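PDB 5OWU: importin subunit beta-1 from Saccharomyces cerevisiae, which carries proteins into the nucleus as the beta subunit of the import receptor, pairing with importin alpha, which recognises classical nuclear localization signals in cargo. Local coordinates for residues L744-I748 with D789-Y793; C728-Q732 with V754-Y758. One frame throughout, in Å; residues are numbered along the deposited sequence.

Contact 1: L744-I748 with D789-Y793; sequences LDYQI and DPQLY
The side-chain amide of Gln791 lies over Ile748, whose CG1 sits beneath one face of the amide, 3.6 Å from NE2. Leu744 CD1 comes in at the edge of the same amide, close to its plane and 3.5 Å from Gln791 NE2; its approach to OE1 is too short to be trusted. Asp745 comes in crosswise, its carboxylate turned 53° from the amide plane; OD1 stands 3.5 Å from Gln791 OE1 with no hydrogen bond between these two oxygens.

Gln791 gets there because CG stands beside its own backbone N (chi1 -59°) and the chain then runs extended to helix 741-764. At its root, CB meets Ile748 CD1 at 3.5 Å. That methyl also touches Leu792 CG at 4.0 Å and Asp789 OD2 at 3.6 Å, so it is wedged against both apolar and charged neighbours. Asp789 is the N-cap of helix 790-793: OD1 takes Gln791 N at 2.7 Å, met on the anti side and 33° out of the carboxylate plane. Its OD2 instead accepts from a water that also donates to Gln747 OE1. With an alanine in place of Gln791, the amide over Ile748 CG1 is gone, which would probably leave a gap between that side chain and helix 790-793.

Chemically, HEAT repeats 17 and 18 meet here by an amide packed on aliphatic carbons and by one water bridge, so the join between these segments rests on shape and van der Waals contact and not on direct hydrogen bonds, while the capping carboxylate ties its own turn together.

Contact 2: C728-Q732 with V754-Y758; sequences CVAAQ and VLDAY
Val754 and Ala731 pack at the apolar centre, CG2 of the valine 3.8 Å from the alanine CB, with Cys728 next to them. The cysteine splits its contacts: SG rests on Ala757 CB at 3.7 Å, while CB leans on Tyr758 CE1 at 3.6 Å. Its sulfur also makes an oblique sulfur-aromatic contact with the Tyr758 ring, 4.8 Å from SG to the ring centroid.

The polar edge begins where the tyrosine ends. Tyr758 OH donates to Gln732 OE1 across 2.7 Å, reaching the oxygen from above the carbonyl plane, 36° out of it. The amide and ring planes are almost perpendicular, and OE1 lies at the ring's edge. Gln732 CG sits between the backbone N and the carbonyl carbon (chi1 77°), and the extended remainder carries the amide to the hydroxyl. NE2 of the same amide donates to Thr778 O on helix 776-788, so both of its ends are held and its rotation is fixed.

Helices 718-732 and 741-764 run roughly antiparallel here, at 152° with local axes 10.6 Å apart: this is the paired-helix unit of a HEAT repeat, the seventeenth in this chain.

In the fold
Helix 741-764 serves both contacts, with its early turns in contact 1 and later ones in contact 2; their centres are about 13 Å apart and their nearest atoms about 5 Å, without touching. Contact 2 is internal to HEAT repeat 17 and largely buried, and its polar pair, a tyrosine and a glutamine, bonds directly. Contact 1 joins that repeat to HEAT repeat 18 at the short helix 790-793 and is only partly buried; there an amide lies on aliphatic carbons and a water makes the polar link. Contact 2 is the more buried although it lies farther from the chain's centre, about 23 Å between centres against about 13 Å for contact 1.

Contact 1: L744-I748 with D789-Y793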
loop_
_atom_site.group_PDB
_atom_site.type_symbol
_atom_site.label_atom_id
_atom_site.label_comp_id
_atom_site.label_asym_id
_atom_site.label_seq_id
_atom_site.Cartn_x
_atom_site.Cartn_y
_atom_site.Cartn_z
ATOM N N LEU A 744 -7.126 -5.015 5.697
ATOM C CA LEU A 744 -7.950 -5.596 4.641
ATOM C C LEU A 744 -7.086 -6.326 3.618
ATOM O O LEU A 744 -7.452 -7.413 3.149
ATOM C CB LEU A 744 -8.808 -4.513 3.977
ATOM C CG LEU A 744 -8.165 -3.442 3.089
ATOM C CD1 LEU A 744 -7.998 -3.913 1.645
ATOM C CD2 LEU A 744 -9.001 -2.168 3.125
ATOM N N ASP A 745 -5.924 -5.760 3.275
ATOM C CA ASP A 745 -5.042 -6.428 2.322
ATOM C C ASP A 745 -4.504 -7.736 2.892
ATOM O O ASP A 745 -4.460 -8.758 2.191
ATOM C CB ASP A 745 -3.887 -5.507 1.930
ATOM C CG ASP A 745 -4.330 -4.365 1.038
ATOM O OD1 ASP A 745 -5.380 -4.498 0.372
ATOM O OD2 ASP A 745 -3.622 -3.336 0.999
ATOM N N TYR A 746 -4.084 -7.726 4.160
ATOM C CA TYR A 746 -3.642 -8.966 4.783
ATOM C C TYR A 746 -4.748 -10.012 4.749
ATOM O O TYR A 746 -4.502 -11.177 4.414
ATOM C CB TYR A 746 -3.190 -8.720 6.221
ATOM C CG TYR A 746 -2.827 -10.006 6.925
ATOM C CD1 TYR A 746 -1.673 -10.703 6.584
ATOM C CD2 TYR A 746 -3.650 -10.542 7.911
ATOM C CE1 TYR A 746 -1.340 -11.888 7.212
ATOM C CE2 TYR A 746 -3.326 -11.728 8.546
ATOM C CZ TYR A 746 -2.170 -12.397 8.191
ATOM O OH TYR A 746 -1.840 -13.576 8.819
ATOM N N GLN A 747 -5.976 -9.613 5.086
ATOM C CA GLN A 747 -7.088 -10.556 5.041
ATOM C C GLN A 747 -7.259 -11.125 3.641
ATOM O O GLN A 747 -7.557 -12.315 3.480
ATOM C CB GLN A 747 -8.378 -9.882 5.502
ATOM C CG GLN A 747 -9.540 -10.846 5.679
ATOM C CD GLN A 747 -10.845 -10.308 5.119
ATOM O OE1 GLN A 747 -10.854 -9.577 4.128
ATOM N NE2 GLN A 747 -11.956 -10.670 5.753
ATOM N N ILE A 748 -7.074 -10.290 2.611
ATOM C CA ILE A 748 -7.142 -10.792 1.240
ATOM C C ILE A 748 -6.062 -11.839 1.006
ATOM O O ILE A 748 -6.295 -12.850 0.336
ATOM C CB ILE A 748 -7.030 -9.633 0.232
ATOM C CG1 ILE A 748 -8.262 -8.723 0.313
ATOM C CG2 ILE A 748 -6.849 -10.162 -1.196
ATOM C CD1 ILE A 748 -9.557 -9.353 -0.173
ATOM N N ASP A 789 -16.397 -9.992 -2.611
ATOM C CA ASP A 789 -15.379 -8.959 -2.454
ATOM C C ASP A 789 -14.645 -8.755 -3.770
ATOM O O ASP A 789 -14.013 -9.705 -4.258
ATOM C CB ASP A 789 -14.390 -9.335 -1.356
ATOM C CG ASP A 789 -13.382 -8.227 -1.068
ATOM O OD1 ASP A 789 -13.064 -7.438 -1.986
ATOM O OD2 ASP A 789 -12.908 -8.141 0.084
ATOM N N PRO A 790 -14.676 -7.552 -4.364
ATOM C CA PRO A 790 -13.958 -7.339 -5.636
ATOM C C PRO A 790 -12.461 -7.577 -5.546
ATOM O O PRO A 790 -11.844 -7.974 -6.543
ATOM C CB PRO A 790 -14.267 -5.872 -5.968
ATOM C CG PRO A 790 -15.485 -5.543 -5.188
ATOM C CD PRO A 790 -15.400 -6.343 -3.937
ATOM N N GLN A 791 -11.846 -7.322 -4.391
ATOM C CA GLN A 791 -10.424 -7.599 -4.256
ATOM C C GLN A 791 -10.111 -9.062 -4.545
ATOM O O GLN A 791 -8.961 -9.391 -4.857
ATOM C CB GLN A 791 -9.954 -7.215 -2.854
ATOM C CG GLN A 791 -10.186 -5.750 -2.510
ATOM C CD GLN A 791 -9.622 -5.380 -1.153
ATOM O OE1 GLN A 791 -8.575 -4.738 -1.058
ATOM N NE2 GLN A 791 -10.315 -5.790 -0.092
ATOM N N LEU A 792 -11.114 -9.938 -4.461
ATOM C CA LEU A 792 -10.967 -11.343 -4.823
ATOM C C LEU A 792 -11.449 -11.618 -6.246
ATOM O O LEU A 792 -10.660 -12.039 -7.098
ATOM C CB LEU A 792 -11.723 -12.224 -3.814
ATOM C CG LEU A 792 -11.098 -12.299 -2.416
ATOM C CD1 LEU A 792 -12.054 -12.932 -1.402
ATOM C CD2 LEU A 792 -9.786 -13.079 -2.461
ATOM N N TYR A 793 -12.730 -11.377 -6.536
ATOM C CA TYR A 793 -13.251 -11.853 -7.814
ATOM C C TYR A 793 -12.716 -11.056 -8.996
ATOM O O TYR A 793 -12.645 -11.597 -10.104
ATOM C CB TYR A 793 -14.787 -11.866 -7.817
ATOM C CG TYR A 793 -15.497 -10.524 -7.822
ATOM C CD1 TYR A 793 -15.610 -9.774 -8.991
ATOM C CD2 TYR A 793 -16.099 -10.032 -6.668
ATOM C CE1 TYR A 793 -16.276 -8.554 -8.998
ATOM C CE2 TYR A 793 -16.768 -8.821 -6.668
ATOM C CZ TYR A 793 -16.853 -8.086 -7.834
ATOM O OH TYR A 793 -17.516 -6.882 -7.833
HETATM O O HOH W 1 -12.689 -10.051 2.123
#

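Contact 2: C728-Q732 with V754-Y758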
loop_
_atom_site.group_PDB
_atom_site.type_symbol
_atom_site.label_atom_id
_atom_site.label_comp_id
_atom_site.label_asym_id
_atom_site.label_seq_id
_atom_site.Cartn_x
_atom_site.Cartn_y
_atom_site.Cartn_z
ATOM N N CYS A 728 -8.531 -23.883 7.887
ATOM C CA CYS A 728 -9.041 -23.092 6.779
ATOM C C CYS A 728 -10.298 -22.353 7.206
ATOM O O CYS A 728 -10.413 -21.137 7.007
ATOM C CB CYS A 728 -9.294 -23.980 5.560
ATOM S SG CYS A 728 -7.769 -24.553 4.760
ATOM N N VAL A 729 -11.216 -23.055 7.876
ATOM C CA VAL A 729 -12.434 -22.395 8.337
ATOM C C VAL A 729 -12.070 -21.216 9.223
ATOM O O VAL A 729 -12.497 -20.076 8.985
ATOM C CB VAL A 729 -13.354 -23.392 9.066
ATOM C CG1 VAL A 729 -14.436 -22.666 9.880
ATOM C CG2 VAL A 729 -14.019 -24.291 8.061
ATOM N N ALA A 730 -11.225 -21.461 10.229
ATOM C CA ALA A 730 -10.879 -20.386 11.145
ATOM C C ALA A 730 -10.329 -19.203 10.368
ATOM O O ALA A 730 -10.659 -18.045 10.658
ATOM C CB ALA A 730 -9.876 -20.879 12.188
ATOM N N ALA A 731 -9.539 -19.482 9.326
ATOM C CA ALA A 731 -8.919 -18.404 8.569
ATOM C C ALA A 731 -9.944 -17.654 7.728
ATOM O O ALA A 731 -9.878 -16.423 7.620
ATOM C CB ALA A 731 -7.808 -18.958 7.682
ATOM N N GLN A 732 -10.898 -18.361 7.121
ATOM C CA GLN A 732 -11.806 -17.667 6.215
ATOM C C GLN A 732 -12.840 -16.837 6.965
ATOM O O GLN A 732 -13.394 -15.895 6.389
ATOM C CB GLN A 732 -12.498 -18.660 5.277
ATOM C CG GLN A 732 -13.636 -19.462 5.887
ATOM C CD GLN A 732 -14.092 -20.570 4.963
ATOM O OE1 GLN A 732 -13.279 -21.190 4.280
ATOM N NE2 GLN A 732 -15.399 -20.817 4.925
ATOM N N VAL A 754 -6.334 -19.573 1.506
ATOM C CA VAL A 754 -7.378 -20.570 1.718
ATOM C C VAL A 754 -7.829 -21.131 0.376
ATOM O O VAL A 754 -8.015 -22.346 0.221
ATOM C CB VAL A 754 -8.545 -19.968 2.525
ATOM C CG1 VAL A 754 -9.750 -20.919 2.560
ATOM C CG2 VAL A 754 -8.086 -19.659 3.952
ATOM N N LEU A 755 -7.971 -20.262 -0.630
ATOM C CA LEU A 755 -8.321 -20.740 -1.966
ATOM C C LEU A 755 -7.287 -21.734 -2.486
ATOM O O LEU A 755 -7.651 -22.782 -3.037
ATOM C CB LEU A 755 -8.466 -19.559 -2.927
ATOM C CG LEU A 755 -8.821 -19.894 -4.381
ATOM C CD1 LEU A 755 -10.065 -20.766 -4.476
ATOM C CD2 LEU A 755 -9.008 -18.592 -5.166
ATOM N N ASP A 756 -5.992 -21.425 -2.320
ATOM C CA ASP A 756 -4.951 -22.391 -2.683
ATOM C C ASP A 756 -5.186 -23.729 -1.986
ATOM O O ASP A 756 -5.131 -24.800 -2.610
ATOM C CB ASP A 756 -3.561 -21.862 -2.298
ATOM C CG ASP A 756 -3.071 -20.746 -3.201
ATOM O OD1 ASP A 756 -3.588 -20.606 -4.324
ATOM O OD2 ASP A 756 -2.143 -20.025 -2.781
ATOM N N ALA A 757 -5.416 -23.680 -0.673
ATOM C CA ALA A 757 -5.591 -24.905 0.101
ATOM C C ALA A 757 -6.727 -25.746 -0.460
ATOM O O ALA A 757 -6.574 -26.957 -0.672
ATOM C CB ALA A 757 -5.842 -24.565 1.568
ATOM N N TYR A 758 -7.882 -25.116 -0.715
ATOM C CA TYR A 758 -9.043 -25.867 -1.181
ATOM C C TYR A 758 -8.817 -26.424 -2.580
ATOM O O TYR A 758 -9.277 -27.530 -2.895
ATOM C CB TYR A 758 -10.299 -24.987 -1.156
ATOM C CG TYR A 758 -10.831 -24.657 0.230
ATOM C CD1 TYR A 758 -10.540 -25.462 1.328
ATOM C CD2 TYR A 758 -11.628 -23.536 0.437
ATOM C CE1 TYR A 758 -11.023 -25.159 2.583
ATOM C CE2 TYR A 758 -12.116 -23.225 1.692
ATOM C CZ TYR A 758 -11.809 -24.040 2.761
ATOM O OH TYR A 758 -12.288 -23.739 4.013
#